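Local coordinates for DNA repair protein RAD7 (Saccharomyces cerevisiae, PDB 5ZB2), which acts in the global genome repair complex, promoting nucleotide excision repair of nontranscribed DNA damaged by UV light, bulky adducts or cross-links, at residues Ser46-Ser58 with Leu70-Asp83. Residues are numbered along the deposited sequence; the frame is centred on the assembly and turned at random.
Sequences STANLNNLAKALS and LFLKTDLKRLTFSD
Asn51 reaches from helix 50-58 to the backbone of strand 78-81 and uses both halves of its amide there. OD1 takes the N-H of Thr80 at 2.9 Å, while ND2 gives a proton to Arg78 O at 3.0 Å, the acceptor lying nearly in the amide plane. CG sits anti to the carbonyl carbon (chi1 -86°), which swings the amide over to the strand edge. A lysine in its place would probably leave Thr80 N without its acceptor. Water 2 lies 2.7 Å from Asn51 O and 2.9 Å from Thr80 O, between the two backbones. This strand is the first of the parallel strands in the leucine-rich-repeat solenoid; strand 104-108 pairs with its other edge, so the helix closes this end, and Elongin-C packs on Leu53 and Leu57. Further along, Ser58 OG donates to Ala54 O at 2.9 Å, from the opposite face of that carbonyl to Ser58 N, and accepts two weak bonds, from Ser82 N and Asp83 N. Beneath the helix the Phe71 ring turns its edge to Leu50 O (CE2 at 3.3 Å) and Leu57 CD1, and Phe81 CE1 covers one face. Leu50 CD1 meets Leu76 CD2 at 3.9 Å, near Thr74 OG1, which accepts from Leu76 N in an ST turn.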
ATOM      1  N   SER A  46      21.254  -2.986  18.433  1.00 59.31           N
ATOM      2  CA  SER A  46      20.755  -4.293  18.815  1.00 61.92           C
ATOM      3  C   SER A  46      19.242  -4.247  18.995  1.00 60.98           C
ATOM      4  O   SER A  46      18.631  -3.180  19.111  1.00 58.48           O
ATOM      5  CB  SER A  46      21.418  -4.759  20.110  1.00 66.71           C
ATOM      6  OG  SER A  46      21.123  -3.864  21.168  1.00 67.75           O
ATOM      7  N   THR A  47      18.634  -5.432  19.026  1.00 62.74           N
ATOM      8  CA  THR A  47      17.194  -5.506  19.236  1.00 62.04           C
ATOM      9  C   THR A  47      16.811  -5.023  20.625  1.00 61.13           C
ATOM     10  O   THR A  47      15.690  -4.541  20.822  1.00 57.73           O
ATOM     11  CB  THR A  47      16.713  -6.938  19.024  1.00 62.94           C
ATOM     12  OG1 THR A  47      17.383  -7.806  19.943  1.00 66.19           O
ATOM     13  CG2 THR A  47      17.004  -7.387  17.605  1.00 64.86           C
ATOM     14  N   ALA A  48      17.725  -5.128  21.592  1.00 60.10           N
ATOM     15  CA  ALA A  48      17.424  -4.707  22.954  1.00 60.67           C
ATOM     16  C   ALA A  48      17.210  -3.203  23.061  1.00 58.97           C
ATOM     17  O   ALA A  48      16.593  -2.747  24.029  1.00 57.49           O
ATOM     18  CB  ALA A  48      18.546  -5.138  23.899  1.00 67.31           C
ATOM     19  N   ASN A  49      17.705  -2.428  22.096  1.00 58.10           N
ATOM     20  CA  ASN A  49      17.574  -0.978  22.106  1.00 56.63           C
ATOM     21  C   ASN A  49      16.549  -0.459  21.108  1.00 52.88           C
ATOM     22  O   ASN A  49      16.355   0.760  21.025  1.00 51.38           O
ATOM     23  CB  ASN A  49      18.932  -0.327  21.818  1.00 62.22           C
ATOM     24  CG  ASN A  49      19.831  -0.291  23.036  1.00 64.88           C
ATOM     25  OD1 ASN A  49      19.364  -0.103  24.158  1.00 61.08           O
ATOM     26  ND2 ASN A  49      21.130  -0.463  22.819  1.00 73.82           N
ATOM     27  N   LEU A  50      15.885  -1.337  20.351  1.00 52.81           N
ATOM     28  CA  LEU A  50      14.938  -0.867  19.344  1.00 49.99           C
ATOM     29  C   LEU A  50      13.774  -0.121  19.984  1.00 47.91           C
ATOM     30  O   LEU A  50      13.312   0.895  19.452  1.00 46.67           O
ATOM     31  CB  LEU A  50      14.430  -2.042  18.506  1.00 50.63           C
ATOM     32  CG  LEU A  50      15.387  -2.597  17.445  1.00 51.78           C
ATOM     33  CD1 LEU A  50      14.741  -3.757  16.705  1.00 54.09           C
ATOM     34  CD2 LEU A  50      15.825  -1.522  16.451  1.00 48.29           C
ATOM     35  N   ASN A  51      13.286  -0.602  21.129  1.00 47.27           N
ATOM     36  CA  ASN A  51      12.193   0.089  21.805  1.00 46.81           C
ATOM     37  C   ASN A  51      12.646   1.438  22.345  1.00 46.46           C
ATOM     38  O   ASN A  51      11.882   2.410  22.321  1.00 44.39           O
ATOM     39  CB  ASN A  51      11.635  -0.777  22.929  1.00 44.23           C
ATOM     40  CG  ASN A  51      10.582  -1.747  22.442  1.00 44.64           C
ATOM     41  OD1 ASN A  51       9.626  -1.355  21.775  1.00 42.71           O
ATOM     42  ND2 ASN A  51      10.756  -3.022  22.764  1.00 45.55           N
ATOM     43  N   ASN A  52      13.884   1.519  22.840  1.00 47.91           N
ATOM     44  CA  ASN A  52      14.423   2.805  23.267  1.00 49.94           C
ATOM     45  C   ASN A  52      14.510   3.770  22.094  1.00 47.10           C
ATOM     46  O   ASN A  52      14.210   4.962  22.236  1.00 47.40           O
ATOM     47  CB  ASN A  52      15.797   2.616  23.911  1.00 53.59           C
ATOM     48  CG  ASN A  52      15.721   1.899  25.247  1.00 58.41           C
ATOM     49  OD1 ASN A  52      16.390   0.887  25.464  1.00 60.46           O
ATOM     50  ND2 ASN A  52      14.903   2.421  26.152  1.00 66.95           N
ATOM     51  N   LEU A  53      14.909   3.272  20.923  1.00 47.05           N
ATOM     52  CA  LEU A  53      14.948   4.117  19.735  1.00 44.96           C
ATOM     53  C   LEU A  53      13.550   4.607  19.378  1.00 44.09           C
ATOM     54  O   LEU A  53      13.345   5.797  19.115  1.00 41.45           O
ATOM     55  CB  LEU A  53      15.573   3.345  18.572  1.00 45.46           C
ATOM     56  CG  LEU A  53      15.590   4.037  17.206  1.00 44.53           C
ATOM     57  CD1 LEU A  53      16.315   5.374  17.265  1.00 46.91           C
ATOM     58  CD2 LEU A  53      16.234   3.126  16.172  1.00 44.07           C
ATOM     59  N   ALA A  54      12.569   3.701  19.385  1.00 42.49           N
ATOM     60  CA  ALA A  54      11.193   4.093  19.102  1.00 41.70           C
ATOM     61  C   ALA A  54      10.719   5.169  20.070  1.00 42.23           C
ATOM     62  O   ALA A  54      10.029   6.114  19.671  1.00 40.07           O
ATOM     63  CB  ALA A  54      10.278   2.870  19.168  1.00 41.31           C
ATOM     64  N   LYS A  55      11.089   5.047  21.347  1.00 43.18           N
ATOM     65  CA  LYS A  55      10.682   6.034  22.341  1.00 46.40           C
ATOM     66  C   LYS A  55      11.271   7.403  22.023  1.00 46.28           C
ATOM     67  O   LYS A  55      10.575   8.425  22.090  1.00 45.75           O
ATOM     68  CB  LYS A  55      11.110   5.579  23.738  1.00 52.83           C
ATOM     69  CG  LYS A  55      10.566   6.446  24.865  1.00 61.84           C
ATOM     70  CD  LYS A  55      11.321   6.232  26.173  1.00 99.99           C
ATOM     71  CE  LYS A  55      12.706   6.870  26.137  1.00 85.93           C
ATOM     72  NZ  LYS A  55      13.370   6.877  27.473  1.00 73.62           N
ATOM     73  N   ALA A  56      12.559   7.447  21.679  1.00 45.91           N
ATOM     74  CA  ALA A  56      13.189   8.719  21.343  1.00 44.87           C
ATOM     75  C   ALA A  56      12.498   9.369  20.150  1.00 42.56           C
ATOM     76  O   ALA A  56      12.178  10.562  20.173  1.00 41.64           O
ATOM     77  CB  ALA A  56      14.676   8.506  21.061  1.00 44.94           C
ATOM     78  N   LEU A  57      12.248   8.590  19.098  1.00 40.48           N
ATOM     79  CA  LEU A  57      11.563   9.125  17.927  1.00 42.05           C
ATOM     80  C   LEU A  57      10.156   9.593  18.285  1.00 41.45           C
ATOM     81  O   LEU A  57       9.734  10.687  17.892  1.00 41.44           O
ATOM     82  CB  LEU A  57      11.525   8.070  16.820  1.00 41.27           C
ATOM     83  CG  LEU A  57      12.896   7.668  16.267  1.00 41.10           C
ATOM     84  CD1 LEU A  57      12.781   6.486  15.323  1.00 38.25           C
ATOM     85  CD2 LEU A  57      13.567   8.846  15.558  1.00 42.44           C
ATOM     86  N   SER A  58       9.421   8.783  19.053  1.00 41.71           N
ATOM     87  CA  SER A  58       8.055   9.149  19.420  1.00 41.02           C
ATOM     88  C   SER A  58       8.022  10.486  20.150  1.00 41.71           C
ATOM     89  O   SER A  58       7.240  11.378  19.800  1.00 43.93           O
ATOM     90  CB  SER A  58       7.429   8.052  20.285  1.00 40.83           C
ATOM     91  OG  SER A  58       7.234   6.857  19.548  1.00 41.23           O
ATOM     92  N   LEU A  70      13.734   1.804  10.089  1.00 41.96           N
ATOM     93  CA  LEU A  70      14.736   1.387  11.064  1.00 42.34           C
ATOM     94  C   LEU A  70      14.317   0.131  11.822  1.00 42.03           C
ATOM     95  O   LEU A  70      15.177  -0.566  12.376  1.00 38.96           O
ATOM     96  CB  LEU A  70      14.991   2.527  12.056  1.00 41.99           C
ATOM     97  CG  LEU A  70      15.462   3.847  11.436  1.00 42.06           C
ATOM     98  CD1 LEU A  70      15.241   5.018  12.386  1.00 40.72           C
ATOM     99  CD2 LEU A  70      16.927   3.748  11.041  1.00 42.00           C
ATOM    100  N   PHE A  71      13.022  -0.175  11.855  1.00 40.73           N
ATOM    101  CA  PHE A  71      12.490  -1.251  12.678  1.00 43.13           C
ATOM    102  C   PHE A  71      12.067  -2.469  11.867  1.00 42.72           C
ATOM    103  O   PHE A  71      11.429  -3.373  12.416  1.00 43.73           O
ATOM    104  CB  PHE A  71      11.300  -0.735  13.491  1.00 40.99           C
ATOM    105  CG  PHE A  71      11.611   0.475  14.318  1.00 41.96           C
ATOM    106  CD1 PHE A  71      11.512   1.746  13.776  1.00 41.68           C
ATOM    107  CD2 PHE A  71      12.000   0.346  15.640  1.00 42.89           C
ATOM    108  CE1 PHE A  71      11.799   2.861  14.537  1.00 41.74           C
ATOM    109  CE2 PHE A  71      12.287   1.459  16.404  1.00 42.78           C
ATOM    110  CZ  PHE A  71      12.186   2.715  15.853  1.00 42.22           C
ATOM    111  N   LEU A  72      12.407  -2.526  10.582  1.00 42.65           N
ATOM    112  CA  LEU A  72      11.917  -3.577   9.703  1.00 45.53           C
ATOM    113  C   LEU A  72      12.934  -4.705   9.566  1.00 46.17           C
ATOM    114  O   LEU A  72      14.148  -4.490   9.612  1.00 44.87           O
ATOM    115  CB  LEU A  72      11.580  -3.015   8.319  1.00 44.43           C
ATOM    116  CG  LEU A  72      10.469  -1.962   8.255  1.00 43.82           C
ATOM    117  CD1 LEU A  72      10.243  -1.516   6.817  1.00 45.45           C
ATOM    118  CD2 LEU A  72       9.170  -2.476   8.855  1.00 41.93           C
ATOM    119  N   LYS A  73      12.413  -5.919   9.386  1.00 47.64           N
ATOM    120  CA  LYS A  73      13.224  -7.123   9.211  1.00 49.14           C
ATOM    121  C   LYS A  73      14.198  -7.317  10.376  1.00 50.22           C
ATOM    122  O   LYS A  73      15.412  -7.435  10.198  1.00 52.76           O
ATOM    123  CB  LYS A  73      13.967  -7.083   7.871  1.00 50.80           C
ATOM    124  CG  LYS A  73      13.071  -7.236   6.639  1.00 51.71           C
ATOM    125  CD  LYS A  73      12.191  -8.487   6.695  1.00 53.23           C
ATOM    126  CE  LYS A  73      12.994  -9.760   6.929  1.00 56.26           C
ATOM    127  NZ  LYS A  73      12.110 -10.955   7.070  1.00 55.93           N
ATOM    128  N   THR A  74      13.636  -7.352  11.580  1.00 50.73           N
ATOM    129  CA  THR A  74      14.364  -7.710  12.789  1.00 54.14           C
ATOM    130  C   THR A  74      13.711  -8.937  13.412  1.00 59.09           C
ATOM    131  O   THR A  74      12.610  -9.342  13.030  1.00 55.77           O
ATOM    132  CB  THR A  74      14.386  -6.555  13.801  1.00 54.74           C
ATOM    133  OG1 THR A  74      13.121  -6.471  14.470  1.00 53.05           O
ATOM    134  CG2 THR A  74      14.678  -5.227  13.108  1.00 50.93           C
ATOM    135  N   ASP A  75      14.403  -9.540  14.377  1.00 62.50           N
ATOM    136  CA  ASP A  75      13.847 -10.651  15.137  1.00 72.07           C
ATOM    137  C   ASP A  75      13.185 -10.191  16.433  1.00 68.83           C
ATOM    138  O   ASP A  75      13.012 -10.996  17.355  1.00 72.70           O
ATOM    139  CB  ASP A  75      14.932 -11.695  15.430  1.00 87.20           C
ATOM    140  CG  ASP A  75      16.094 -11.129  16.218  1.00 76.60           C
ATOM    141  OD1 ASP A  75      16.418  -9.942  16.027  1.00 71.76           O
ATOM    142  OD2 ASP A  75      16.687 -11.875  17.025  1.00 80.78           O
ATOM    143  N   LEU A  76      12.814  -8.917  16.517  1.00 61.85           N
ATOM    144  CA  LEU A  76      12.177  -8.389  17.716  1.00 59.81           C
ATOM    145  C   LEU A  76      10.803  -9.022  17.908  1.00 55.77           C
ATOM    146  O   LEU A  76      10.084  -9.297  16.943  1.00 53.28           O
ATOM    147  CB  LEU A  76      12.059  -6.868  17.612  1.00 59.74           C
ATOM    148  CG  LEU A  76      11.549  -6.102  18.833  1.00 60.38           C
ATOM    149  CD1 LEU A  76      12.469  -6.287  20.028  1.00 62.47           C
ATOM    150  CD2 LEU A  76      11.407  -4.627  18.496  1.00 59.19           C
ATOM    151  N   LYS A  77      10.439  -9.258  19.167  1.00 55.73           N
ATOM    152  CA  LYS A  77       9.172  -9.896  19.511  1.00 52.40           C
ATOM    153  C   LYS A  77       8.166  -8.944  20.136  1.00 48.98           C
ATOM    154  O   LYS A  77       6.968  -9.070  19.884  1.00 44.39           O
ATOM    155  CB  LYS A  77       9.420 -11.068  20.467  1.00 57.64           C
ATOM    156  CG  LYS A  77      10.192 -12.220  19.834  1.00 61.64           C
ATOM    157  CD  LYS A  77      10.993 -13.003  20.862  1.00 76.40           C
ATOM    158  CE  LYS A  77      10.099 -13.717  21.863  1.00 77.16           C
ATOM    159  NZ  LYS A  77       9.305 -14.805  21.229  1.00 83.51           N
ATOM    160  N   ARG A  78       8.624  -7.992  20.944  1.00 51.23           N
ATOM    161  CA  ARG A  78       7.756  -7.031  21.614  1.00 51.15           C
ATOM    162  C   ARG A  78       8.144  -5.630  21.163  1.00 45.73           C
ATOM    163  O   ARG A  78       9.267  -5.184  21.412  1.00 47.31           O
ATOM    164  CB  ARG A  78       7.868  -7.162  23.133  1.00 54.74           C
ATOM    165  CG  ARG A  78       7.550  -8.561  23.654  1.00 63.26           C
ATOM    166  CD  ARG A  78       7.735  -8.655  25.160  1.00 75.10           C
ATOM    167  NE  ARG A  78       9.110  -8.371  25.563  1.00 91.57           N
ATOM    168  CZ  ARG A  78       9.526  -8.307  26.825  1.00106.89           C
ATOM    169  NH1 ARG A  78       8.674  -8.506  27.823  1.00120.15           N
ATOM    170  NH2 ARG A  78      10.798  -8.043  27.090  1.00104.80           N
ATOM    171  N   LEU A  79       7.215  -4.946  20.500  1.00 42.93           N
ATOM    172  CA  LEU A  79       7.445  -3.606  19.976  1.00 41.73           C
ATOM    173  C   LEU A  79       6.389  -2.657  20.521  1.00 40.49           C
ATOM    174  O   LEU A  79       5.196  -2.983  20.526  1.00 38.35           O
ATOM    175  CB  LEU A  79       7.414  -3.602  18.441  1.00 40.81           C
ATOM    176  CG  LEU A  79       7.575  -2.234  17.773  1.00 39.46           C
ATOM    177  CD1 LEU A  79       8.931  -1.620  18.097  1.00 40.28           C
ATOM    178  CD2 LEU A  79       7.379  -2.352  16.266  1.00 38.75           C
ATOM    179  N   THR A  80       6.833  -1.483  20.968  1.00 35.55           N
ATOM    180  CA  THR A  80       5.957  -0.423  21.451  1.00 38.10           C
ATOM    181  C   THR A  80       6.264   0.855  20.684  1.00 36.71           C
ATOM    182  O   THR A  80       7.425   1.264  20.598  1.00 34.79           O
ATOM    183  CB  THR A  80       6.143  -0.188  22.960  1.00 38.98           C
ATOM    184  OG1 THR A  80       5.753  -1.361  23.680  1.00 42.80           O
ATOM    185  CG2 THR A  80       5.312   0.998  23.446  1.00 37.06           C
ATOM    186  N   PHE A  81       5.221   1.471  20.122  1.00 36.99           N
ATOM    187  CA  PHE A  81       5.305   2.783  19.479  1.00 36.75           C
ATOM    188  C   PHE A  81       4.440   3.742  20.285  1.00 36.02           C
ATOM    189  O   PHE A  81       3.215   3.582  20.337  1.00 36.24           O
ATOM    190  CB  PHE A  81       4.827   2.732  18.023  1.00 38.03           C
ATOM    191  CG  PHE A  81       5.828   2.159  17.046  1.00 38.03           C
ATOM    192  CD1 PHE A  81       7.167   2.012  17.374  1.00 38.36           C
ATOM    193  CD2 PHE A  81       5.414   1.791  15.773  1.00 38.56           C
ATOM    194  CE1 PHE A  81       8.068   1.498  16.455  1.00 40.05           C
ATOM    195  CE2 PHE A  81       6.310   1.278  14.854  1.00 39.70           C
ATOM    196  CZ  PHE A  81       7.638   1.131  15.195  1.00 39.97           C
ATOM    197  N   SER A  82       5.070   4.745  20.904  1.00 37.20           N
ATOM    198  CA  SER A  82       4.353   5.645  21.801  1.00 37.67           C
ATOM    199  C   SER A  82       3.551   6.713  21.064  1.00 38.38           C
ATOM    200  O   SER A  82       2.601   7.257  21.638  1.00 35.66           O
ATOM    201  CB  SER A  82       5.335   6.317  22.765  1.00 42.42           C
ATOM    202  OG  SER A  82       5.938   5.358  23.617  1.00 50.84           O
ATOM    203  N   ASP A  83       3.900   7.030  19.818  1.00 35.16           N
ATOM    204  CA  ASP A  83       3.130   8.006  19.041  1.00 36.59           C
ATOM    205  C   ASP A  83       3.232   7.615  17.570  1.00 34.46           C
ATOM    206  O   ASP A  83       4.241   7.908  16.924  1.00 32.01           O
ATOM    207  CB  ASP A  83       3.638   9.424  19.272  1.00 37.63           C
ATOM    208  CG  ASP A  83       2.820  10.471  18.524  1.00 37.14           C
ATOM    209  OD1 ASP A  83       2.123  10.114  17.550  1.00 35.05           O
ATOM    210  OD2 ASP A  83       2.878  11.657  18.908  1.00 38.13           O
TER
HETATM  211  O   HOH W   1      18.909 -10.012  17.814  1.00 76.28           O
HETATM  212  O   HOH W   2       9.231   1.997  22.696  1.00 42.74           O